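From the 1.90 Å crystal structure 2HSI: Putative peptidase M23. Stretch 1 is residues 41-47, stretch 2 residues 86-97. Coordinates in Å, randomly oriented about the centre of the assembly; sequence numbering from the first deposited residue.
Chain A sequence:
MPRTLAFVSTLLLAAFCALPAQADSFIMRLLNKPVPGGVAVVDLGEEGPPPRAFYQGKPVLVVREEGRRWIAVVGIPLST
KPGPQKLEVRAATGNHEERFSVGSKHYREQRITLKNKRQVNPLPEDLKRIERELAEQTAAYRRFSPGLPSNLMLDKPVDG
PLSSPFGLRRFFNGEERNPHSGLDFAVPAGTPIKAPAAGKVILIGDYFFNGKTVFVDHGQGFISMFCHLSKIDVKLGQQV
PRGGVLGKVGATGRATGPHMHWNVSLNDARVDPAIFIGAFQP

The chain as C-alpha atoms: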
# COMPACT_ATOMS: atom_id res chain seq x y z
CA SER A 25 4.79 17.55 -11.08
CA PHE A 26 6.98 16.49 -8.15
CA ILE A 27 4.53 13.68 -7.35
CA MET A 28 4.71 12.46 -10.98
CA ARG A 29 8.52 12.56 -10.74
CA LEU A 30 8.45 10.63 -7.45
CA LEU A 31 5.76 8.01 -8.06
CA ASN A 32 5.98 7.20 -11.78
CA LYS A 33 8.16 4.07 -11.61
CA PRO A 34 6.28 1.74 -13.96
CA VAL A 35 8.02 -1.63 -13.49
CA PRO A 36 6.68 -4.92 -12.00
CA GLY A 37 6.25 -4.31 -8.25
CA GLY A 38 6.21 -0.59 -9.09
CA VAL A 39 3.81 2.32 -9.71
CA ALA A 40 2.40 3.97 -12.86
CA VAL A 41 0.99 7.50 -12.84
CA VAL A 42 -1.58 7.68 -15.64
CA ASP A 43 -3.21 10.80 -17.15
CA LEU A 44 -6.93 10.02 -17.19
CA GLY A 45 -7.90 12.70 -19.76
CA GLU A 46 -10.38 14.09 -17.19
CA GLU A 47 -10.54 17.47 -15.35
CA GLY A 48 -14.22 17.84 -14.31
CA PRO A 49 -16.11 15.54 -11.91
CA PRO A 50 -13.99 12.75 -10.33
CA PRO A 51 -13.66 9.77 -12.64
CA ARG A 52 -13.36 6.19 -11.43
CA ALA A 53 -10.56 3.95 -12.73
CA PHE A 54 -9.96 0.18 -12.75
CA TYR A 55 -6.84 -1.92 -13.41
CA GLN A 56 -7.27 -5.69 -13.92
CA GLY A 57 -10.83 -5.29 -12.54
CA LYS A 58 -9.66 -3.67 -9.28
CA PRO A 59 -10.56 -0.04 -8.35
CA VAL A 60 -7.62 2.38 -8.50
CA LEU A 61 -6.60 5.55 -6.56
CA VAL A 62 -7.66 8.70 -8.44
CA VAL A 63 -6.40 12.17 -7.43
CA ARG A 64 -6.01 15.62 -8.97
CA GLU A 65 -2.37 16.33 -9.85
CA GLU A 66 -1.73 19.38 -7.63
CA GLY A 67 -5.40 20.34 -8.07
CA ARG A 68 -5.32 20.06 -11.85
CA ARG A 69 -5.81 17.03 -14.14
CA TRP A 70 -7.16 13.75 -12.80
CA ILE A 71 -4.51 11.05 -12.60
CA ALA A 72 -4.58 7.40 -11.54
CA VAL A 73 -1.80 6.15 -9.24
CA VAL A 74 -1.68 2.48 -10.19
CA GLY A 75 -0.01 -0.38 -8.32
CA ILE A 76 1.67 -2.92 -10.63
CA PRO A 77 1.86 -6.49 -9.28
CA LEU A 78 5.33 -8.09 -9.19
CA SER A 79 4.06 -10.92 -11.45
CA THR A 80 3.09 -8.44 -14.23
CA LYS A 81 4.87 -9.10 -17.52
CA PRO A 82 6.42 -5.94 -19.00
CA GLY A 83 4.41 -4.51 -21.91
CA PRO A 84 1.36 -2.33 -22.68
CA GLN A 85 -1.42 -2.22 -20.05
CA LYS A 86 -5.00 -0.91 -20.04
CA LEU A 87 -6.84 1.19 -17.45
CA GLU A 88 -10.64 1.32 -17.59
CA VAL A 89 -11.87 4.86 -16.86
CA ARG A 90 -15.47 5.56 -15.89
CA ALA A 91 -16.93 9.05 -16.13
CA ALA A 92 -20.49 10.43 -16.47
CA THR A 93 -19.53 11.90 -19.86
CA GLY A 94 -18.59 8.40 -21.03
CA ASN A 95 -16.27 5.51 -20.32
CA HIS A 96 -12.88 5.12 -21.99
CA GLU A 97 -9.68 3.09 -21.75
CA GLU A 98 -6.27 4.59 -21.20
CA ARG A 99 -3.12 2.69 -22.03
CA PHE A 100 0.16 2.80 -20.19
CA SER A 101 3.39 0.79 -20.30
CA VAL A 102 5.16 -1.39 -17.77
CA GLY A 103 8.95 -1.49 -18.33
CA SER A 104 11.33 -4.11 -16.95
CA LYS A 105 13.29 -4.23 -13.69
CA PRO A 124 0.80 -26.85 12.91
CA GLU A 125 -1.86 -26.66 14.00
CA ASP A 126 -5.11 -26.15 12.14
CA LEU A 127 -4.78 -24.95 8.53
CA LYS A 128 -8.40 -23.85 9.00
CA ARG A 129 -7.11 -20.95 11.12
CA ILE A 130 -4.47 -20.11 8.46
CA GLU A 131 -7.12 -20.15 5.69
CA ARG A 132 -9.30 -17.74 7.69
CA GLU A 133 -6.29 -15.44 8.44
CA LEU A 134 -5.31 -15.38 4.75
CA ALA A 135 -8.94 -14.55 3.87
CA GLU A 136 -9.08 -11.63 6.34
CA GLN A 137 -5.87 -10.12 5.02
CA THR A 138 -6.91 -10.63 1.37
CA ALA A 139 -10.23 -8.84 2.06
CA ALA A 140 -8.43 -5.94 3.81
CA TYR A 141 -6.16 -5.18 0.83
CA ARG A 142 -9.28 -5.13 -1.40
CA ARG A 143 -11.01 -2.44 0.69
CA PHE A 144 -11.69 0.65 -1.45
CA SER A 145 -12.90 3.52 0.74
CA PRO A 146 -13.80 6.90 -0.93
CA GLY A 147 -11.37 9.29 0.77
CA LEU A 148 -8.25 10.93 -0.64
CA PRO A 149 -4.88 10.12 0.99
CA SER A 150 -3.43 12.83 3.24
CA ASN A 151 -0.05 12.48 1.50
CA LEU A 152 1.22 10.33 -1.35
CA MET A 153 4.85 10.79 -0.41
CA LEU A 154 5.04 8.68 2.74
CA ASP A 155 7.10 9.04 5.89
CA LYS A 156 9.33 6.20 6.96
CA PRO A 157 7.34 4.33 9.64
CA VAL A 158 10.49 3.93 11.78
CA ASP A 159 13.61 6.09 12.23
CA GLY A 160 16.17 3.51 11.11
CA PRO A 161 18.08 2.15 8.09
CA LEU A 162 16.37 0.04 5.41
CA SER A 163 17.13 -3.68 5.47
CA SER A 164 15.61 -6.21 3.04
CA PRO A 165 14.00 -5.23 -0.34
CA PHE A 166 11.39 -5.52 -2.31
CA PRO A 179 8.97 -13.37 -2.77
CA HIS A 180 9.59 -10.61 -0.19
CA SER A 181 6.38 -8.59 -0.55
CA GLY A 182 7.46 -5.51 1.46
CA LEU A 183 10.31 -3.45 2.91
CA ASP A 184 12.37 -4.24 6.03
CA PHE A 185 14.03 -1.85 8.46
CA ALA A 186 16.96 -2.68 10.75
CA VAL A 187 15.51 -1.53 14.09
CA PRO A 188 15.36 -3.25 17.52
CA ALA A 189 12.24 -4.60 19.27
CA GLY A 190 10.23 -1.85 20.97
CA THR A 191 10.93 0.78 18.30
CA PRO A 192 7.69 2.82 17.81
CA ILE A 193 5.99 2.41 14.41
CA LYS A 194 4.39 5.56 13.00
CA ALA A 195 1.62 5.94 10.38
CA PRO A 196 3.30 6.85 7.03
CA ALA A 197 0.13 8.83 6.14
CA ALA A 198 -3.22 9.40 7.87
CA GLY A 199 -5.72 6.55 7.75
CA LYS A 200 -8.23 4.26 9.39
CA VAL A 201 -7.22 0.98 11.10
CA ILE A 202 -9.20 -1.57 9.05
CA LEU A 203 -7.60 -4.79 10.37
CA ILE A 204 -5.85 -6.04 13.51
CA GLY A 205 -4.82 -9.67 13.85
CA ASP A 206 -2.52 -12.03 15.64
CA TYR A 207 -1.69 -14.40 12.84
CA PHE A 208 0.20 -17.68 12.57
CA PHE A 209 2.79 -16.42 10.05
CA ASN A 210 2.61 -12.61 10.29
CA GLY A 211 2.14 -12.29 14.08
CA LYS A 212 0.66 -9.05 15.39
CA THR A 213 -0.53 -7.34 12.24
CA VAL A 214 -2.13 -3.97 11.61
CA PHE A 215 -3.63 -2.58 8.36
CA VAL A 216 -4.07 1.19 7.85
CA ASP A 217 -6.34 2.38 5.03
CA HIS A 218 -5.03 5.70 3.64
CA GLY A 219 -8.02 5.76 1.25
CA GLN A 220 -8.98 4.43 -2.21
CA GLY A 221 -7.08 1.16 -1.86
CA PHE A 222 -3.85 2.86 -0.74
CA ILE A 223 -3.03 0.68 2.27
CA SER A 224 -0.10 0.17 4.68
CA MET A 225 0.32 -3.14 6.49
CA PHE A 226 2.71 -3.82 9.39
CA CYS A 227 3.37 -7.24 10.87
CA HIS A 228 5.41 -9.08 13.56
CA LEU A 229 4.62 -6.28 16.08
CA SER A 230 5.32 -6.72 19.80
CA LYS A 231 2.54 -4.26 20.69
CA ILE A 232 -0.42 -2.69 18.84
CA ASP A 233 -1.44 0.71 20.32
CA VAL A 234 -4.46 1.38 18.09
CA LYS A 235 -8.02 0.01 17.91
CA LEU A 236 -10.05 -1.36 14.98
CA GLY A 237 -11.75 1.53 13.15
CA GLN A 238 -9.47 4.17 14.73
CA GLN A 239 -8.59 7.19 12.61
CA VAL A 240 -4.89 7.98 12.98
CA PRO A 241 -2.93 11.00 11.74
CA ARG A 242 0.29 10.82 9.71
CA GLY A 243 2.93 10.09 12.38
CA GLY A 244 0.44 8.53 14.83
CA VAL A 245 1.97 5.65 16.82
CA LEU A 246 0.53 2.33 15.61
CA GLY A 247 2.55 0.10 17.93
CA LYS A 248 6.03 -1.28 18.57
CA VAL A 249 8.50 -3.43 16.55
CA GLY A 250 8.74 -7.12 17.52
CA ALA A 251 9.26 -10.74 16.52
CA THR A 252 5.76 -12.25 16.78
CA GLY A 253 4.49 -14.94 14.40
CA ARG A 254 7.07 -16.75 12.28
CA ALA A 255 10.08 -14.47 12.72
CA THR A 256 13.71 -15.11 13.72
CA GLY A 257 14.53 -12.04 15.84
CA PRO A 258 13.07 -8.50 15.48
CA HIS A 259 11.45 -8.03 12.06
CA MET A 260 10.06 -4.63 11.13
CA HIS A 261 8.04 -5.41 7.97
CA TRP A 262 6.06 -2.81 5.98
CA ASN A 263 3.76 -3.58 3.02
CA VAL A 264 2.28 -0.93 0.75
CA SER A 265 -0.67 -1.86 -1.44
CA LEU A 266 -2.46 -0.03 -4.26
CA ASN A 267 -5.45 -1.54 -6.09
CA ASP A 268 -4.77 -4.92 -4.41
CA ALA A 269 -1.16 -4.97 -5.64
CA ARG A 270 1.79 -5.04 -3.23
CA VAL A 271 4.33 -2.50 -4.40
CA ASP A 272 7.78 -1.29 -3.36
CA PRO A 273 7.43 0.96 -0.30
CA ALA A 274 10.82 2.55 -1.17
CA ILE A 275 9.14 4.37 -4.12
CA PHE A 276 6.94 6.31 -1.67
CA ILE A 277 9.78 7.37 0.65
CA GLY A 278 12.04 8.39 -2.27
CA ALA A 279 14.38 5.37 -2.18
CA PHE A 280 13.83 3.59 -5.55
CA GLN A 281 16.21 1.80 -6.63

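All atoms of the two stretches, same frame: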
# COMPACT_ATOMS: atom_id res chain seq x y z
N VAL A 41 1.86 6.32 -12.92
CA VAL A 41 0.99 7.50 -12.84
C VAL A 41 0.41 7.74 -14.23
O VAL A 41 1.14 7.96 -15.18
CB VAL A 41 1.75 8.75 -12.33
CG1 VAL A 41 0.82 9.98 -12.28
CG2 VAL A 41 2.39 8.47 -10.95
N VAL A 42 -0.91 7.66 -14.33
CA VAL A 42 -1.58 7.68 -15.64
C VAL A 42 -2.53 8.87 -15.76
O VAL A 42 -3.44 9.02 -14.95
CB VAL A 42 -2.36 6.36 -15.92
CG1 VAL A 42 -2.90 6.33 -17.34
CG2 VAL A 42 -1.47 5.12 -15.70
N ASP A 43 -2.29 9.71 -16.77
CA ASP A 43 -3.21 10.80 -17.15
C ASP A 43 -4.54 10.17 -17.56
O ASP A 43 -4.60 9.33 -18.44
CB ASP A 43 -2.58 11.59 -18.32
CG ASP A 43 -3.38 12.86 -18.71
OD1 ASP A 43 -4.56 13.02 -18.34
OD2 ASP A 43 -2.81 13.72 -19.41
N LEU A 44 -5.61 10.58 -16.89
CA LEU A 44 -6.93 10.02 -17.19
C LEU A 44 -7.69 10.73 -18.31
O LEU A 44 -8.73 10.23 -18.76
CB LEU A 44 -7.80 9.97 -15.92
CG LEU A 44 -7.25 9.05 -14.82
CD1 LEU A 44 -8.26 8.92 -13.69
CD2 LEU A 44 -6.95 7.68 -15.40
N GLY A 45 -7.17 11.86 -18.79
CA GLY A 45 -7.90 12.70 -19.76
C GLY A 45 -9.22 13.22 -19.20
O GLY A 45 -10.25 13.22 -19.89
N GLU A 46 -9.20 13.59 -17.92
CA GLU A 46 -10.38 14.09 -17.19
C GLU A 46 -9.97 15.27 -16.30
O GLU A 46 -8.88 15.27 -15.72
CB GLU A 46 -10.99 12.96 -16.32
CG GLU A 46 -11.57 11.76 -17.08
CD GLU A 46 -12.95 12.00 -17.72
OE1 GLU A 46 -13.64 12.99 -17.40
OE2 GLU A 46 -13.35 11.18 -18.57
N GLU A 47 -10.82 16.29 -16.20
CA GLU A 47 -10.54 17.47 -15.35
C GLU A 47 -11.77 17.97 -14.60
O GLU A 47 -11.64 18.83 -13.72
CB GLU A 47 -9.95 18.62 -16.18
CG GLU A 47 -10.93 19.24 -17.19
CD GLU A 47 -10.41 20.50 -17.84
OE1 GLU A 47 -9.20 20.63 -18.06
OE2 GLU A 47 -11.23 21.39 -18.13
N LYS A 86 -3.77 -1.68 -19.83
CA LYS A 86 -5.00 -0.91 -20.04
C LYS A 86 -5.60 -0.52 -18.69
O LYS A 86 -5.62 -1.32 -17.76
CB LYS A 86 -6.03 -1.74 -20.83
CG LYS A 86 -5.60 -2.12 -22.24
CD LYS A 86 -6.55 -3.12 -22.89
CE LYS A 86 -6.02 -3.59 -24.24
NZ LYS A 86 -6.95 -4.56 -24.88
N LEU A 87 -6.08 0.71 -18.59
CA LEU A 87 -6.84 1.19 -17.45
C LEU A 87 -8.24 1.52 -17.94
O LEU A 87 -8.39 2.22 -18.94
CB LEU A 87 -6.15 2.42 -16.88
CG LEU A 87 -6.51 3.02 -15.53
CD1 LEU A 87 -6.18 2.08 -14.36
CD2 LEU A 87 -5.71 4.29 -15.40
N GLU A 88 -9.26 0.97 -17.29
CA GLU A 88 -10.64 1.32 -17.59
C GLU A 88 -11.03 2.58 -16.81
O GLU A 88 -10.90 2.62 -15.58
CB GLU A 88 -11.58 0.17 -17.24
CG GLU A 88 -11.36 -1.11 -18.03
CD GLU A 88 -12.30 -2.22 -17.63
OE1 GLU A 88 -12.17 -2.72 -16.49
OE2 GLU A 88 -13.18 -2.58 -18.44
N VAL A 89 -11.47 3.61 -17.51
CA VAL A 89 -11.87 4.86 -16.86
C VAL A 89 -13.37 5.00 -17.01
O VAL A 89 -13.93 4.80 -18.10
CB VAL A 89 -11.14 6.10 -17.46
CG1 VAL A 89 -11.41 7.36 -16.63
CG2 VAL A 89 -9.64 5.85 -17.56
N ARG A 90 -14.03 5.34 -15.90
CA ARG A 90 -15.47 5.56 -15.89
C ARG A 90 -15.80 6.99 -15.49
O ARG A 90 -15.42 7.45 -14.41
CB ARG A 90 -16.18 4.57 -14.96
CG ARG A 90 -15.84 3.14 -15.25
CD ARG A 90 -16.85 2.21 -14.65
NE ARG A 90 -16.51 0.84 -15.00
CZ ARG A 90 -16.80 -0.24 -14.28
NH1 ARG A 90 -17.45 -0.16 -13.13
NH2 ARG A 90 -16.40 -1.42 -14.73
N ALA A 91 -16.52 7.68 -16.38
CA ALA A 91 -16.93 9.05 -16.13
C ALA A 91 -18.35 9.24 -16.68
O ALA A 91 -18.76 8.56 -17.61
CB ALA A 91 -15.96 10.02 -16.79
N ALA A 92 -19.10 10.16 -16.06
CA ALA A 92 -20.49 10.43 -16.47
C ALA A 92 -20.56 10.73 -17.96
O ALA A 92 -21.42 10.19 -18.65
CB ALA A 92 -21.08 11.60 -15.66
N THR A 93 -19.62 11.54 -18.45
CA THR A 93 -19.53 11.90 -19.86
C THR A 93 -19.07 10.76 -20.77
O THR A 93 -18.85 10.97 -21.95
CB THR A 93 -18.59 13.11 -20.10
OG1 THR A 93 -17.35 12.90 -19.41
CG2 THR A 93 -19.24 14.40 -19.60
N GLY A 94 -18.90 9.57 -20.22
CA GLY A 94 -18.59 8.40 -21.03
C GLY A 94 -17.34 7.67 -20.60
O GLY A 94 -16.35 8.28 -20.20
N ASN A 95 -17.39 6.35 -20.71
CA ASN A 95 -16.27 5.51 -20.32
C ASN A 95 -15.23 5.45 -21.42
O ASN A 95 -15.55 5.62 -22.60
CB ASN A 95 -16.75 4.09 -19.97
CG ASN A 95 -17.70 4.08 -18.80
OD1 ASN A 95 -17.83 5.08 -18.09
ND2 ASN A 95 -18.37 2.95 -18.59
N HIS A 96 -13.98 5.21 -21.03
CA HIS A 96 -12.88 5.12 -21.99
C HIS A 96 -11.73 4.34 -21.38
O HIS A 96 -11.65 4.21 -20.16
CB HIS A 96 -12.41 6.50 -22.45
CG HIS A 96 -12.20 7.49 -21.33
ND1 HIS A 96 -10.94 7.87 -20.91
CD2 HIS A 96 -13.08 8.20 -20.59
CE1 HIS A 96 -11.06 8.76 -19.95
NE2 HIS A 96 -12.34 8.98 -19.73
N GLU A 97 -10.85 3.81 -22.22
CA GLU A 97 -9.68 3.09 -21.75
C GLU A 97 -8.45 3.92 -21.99
O GLU A 97 -8.34 4.60 -23.02
CB GLU A 97 -9.52 1.77 -22.49
CG GLU A 97 -10.48 0.70 -22.08
CD GLU A 97 -10.09 -0.65 -22.64
OE1 GLU A 97 -9.23 -0.70 -23.55
OE2 GLU A 97 -10.65 -1.66 -22.17
O HOH W 1 -15.54 10.88 -20.10
O HOH W 2 -16.07 14.52 -17.44

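The most unusual feature of this contact is the edge of one imidazole ring, where His96 meets a carboxylate and a main-chain carbonyl of the other stretch, both near the ring plane. His96 NE2 donates to Glu46 OE2 at 2.7 Å with an N-H...acceptor angle of 152°, and His96 CE1 lies 3.0 Å from Leu44 O, close enough for the polarised C-H edge to face the carbonyl oxygen. The NE2–OE2 bond is the sole direct hydrogen bond between the stretches.

Glu46 reaches this position with chi1 and chi2 both m, which folds the chain so that its carboxylate lies beside the Ala91–Gly94 type I turn. The small Ala91 side chain packs close to it, with Ala91 CB 3.4 Å from Glu46 OE2. Thr93 is too far for direct bonding, its OG1 being 4.2 Å from Glu46 OE1, and two waters fill the gap. Water 1 donates to Glu46 OE2 (2.7 Å) and Gly94 O (2.7 Å) and accepts from Thr93 OG1 (2.8 Å); water 2 donates to Glu46 OE1 (2.9 Å) and Thr93 OG1 (2.9 Å).

Beside this polar cluster the contact is apolar and buried. Leu44 CB points sideways, but its m,t rotamer brings CD2 to 3.6 Å from Leu87 CD2 and 3.9 Å from Val89 CG2. Val42 CB adds a contact of 4.0 Å with Leu87 CD2. Branched aliphatic side chains suit these places, since they offer methyl surface and bring in no polar side-chain group that would need a partner.

Local bonds hold the partners in place. Val89 N to His96 O (2.7 Å) and His96 N to Val89 O (3.0 Å) pair the 86–90 and 96–97 strands, both within the second stretch, setting His96 alongside Val89. Gly45, whose positive phi (62°) favours glycine, donates from N to Asp43 OD1 at 2.9 Å. In all, 305 Å² is buried, summed over both sides.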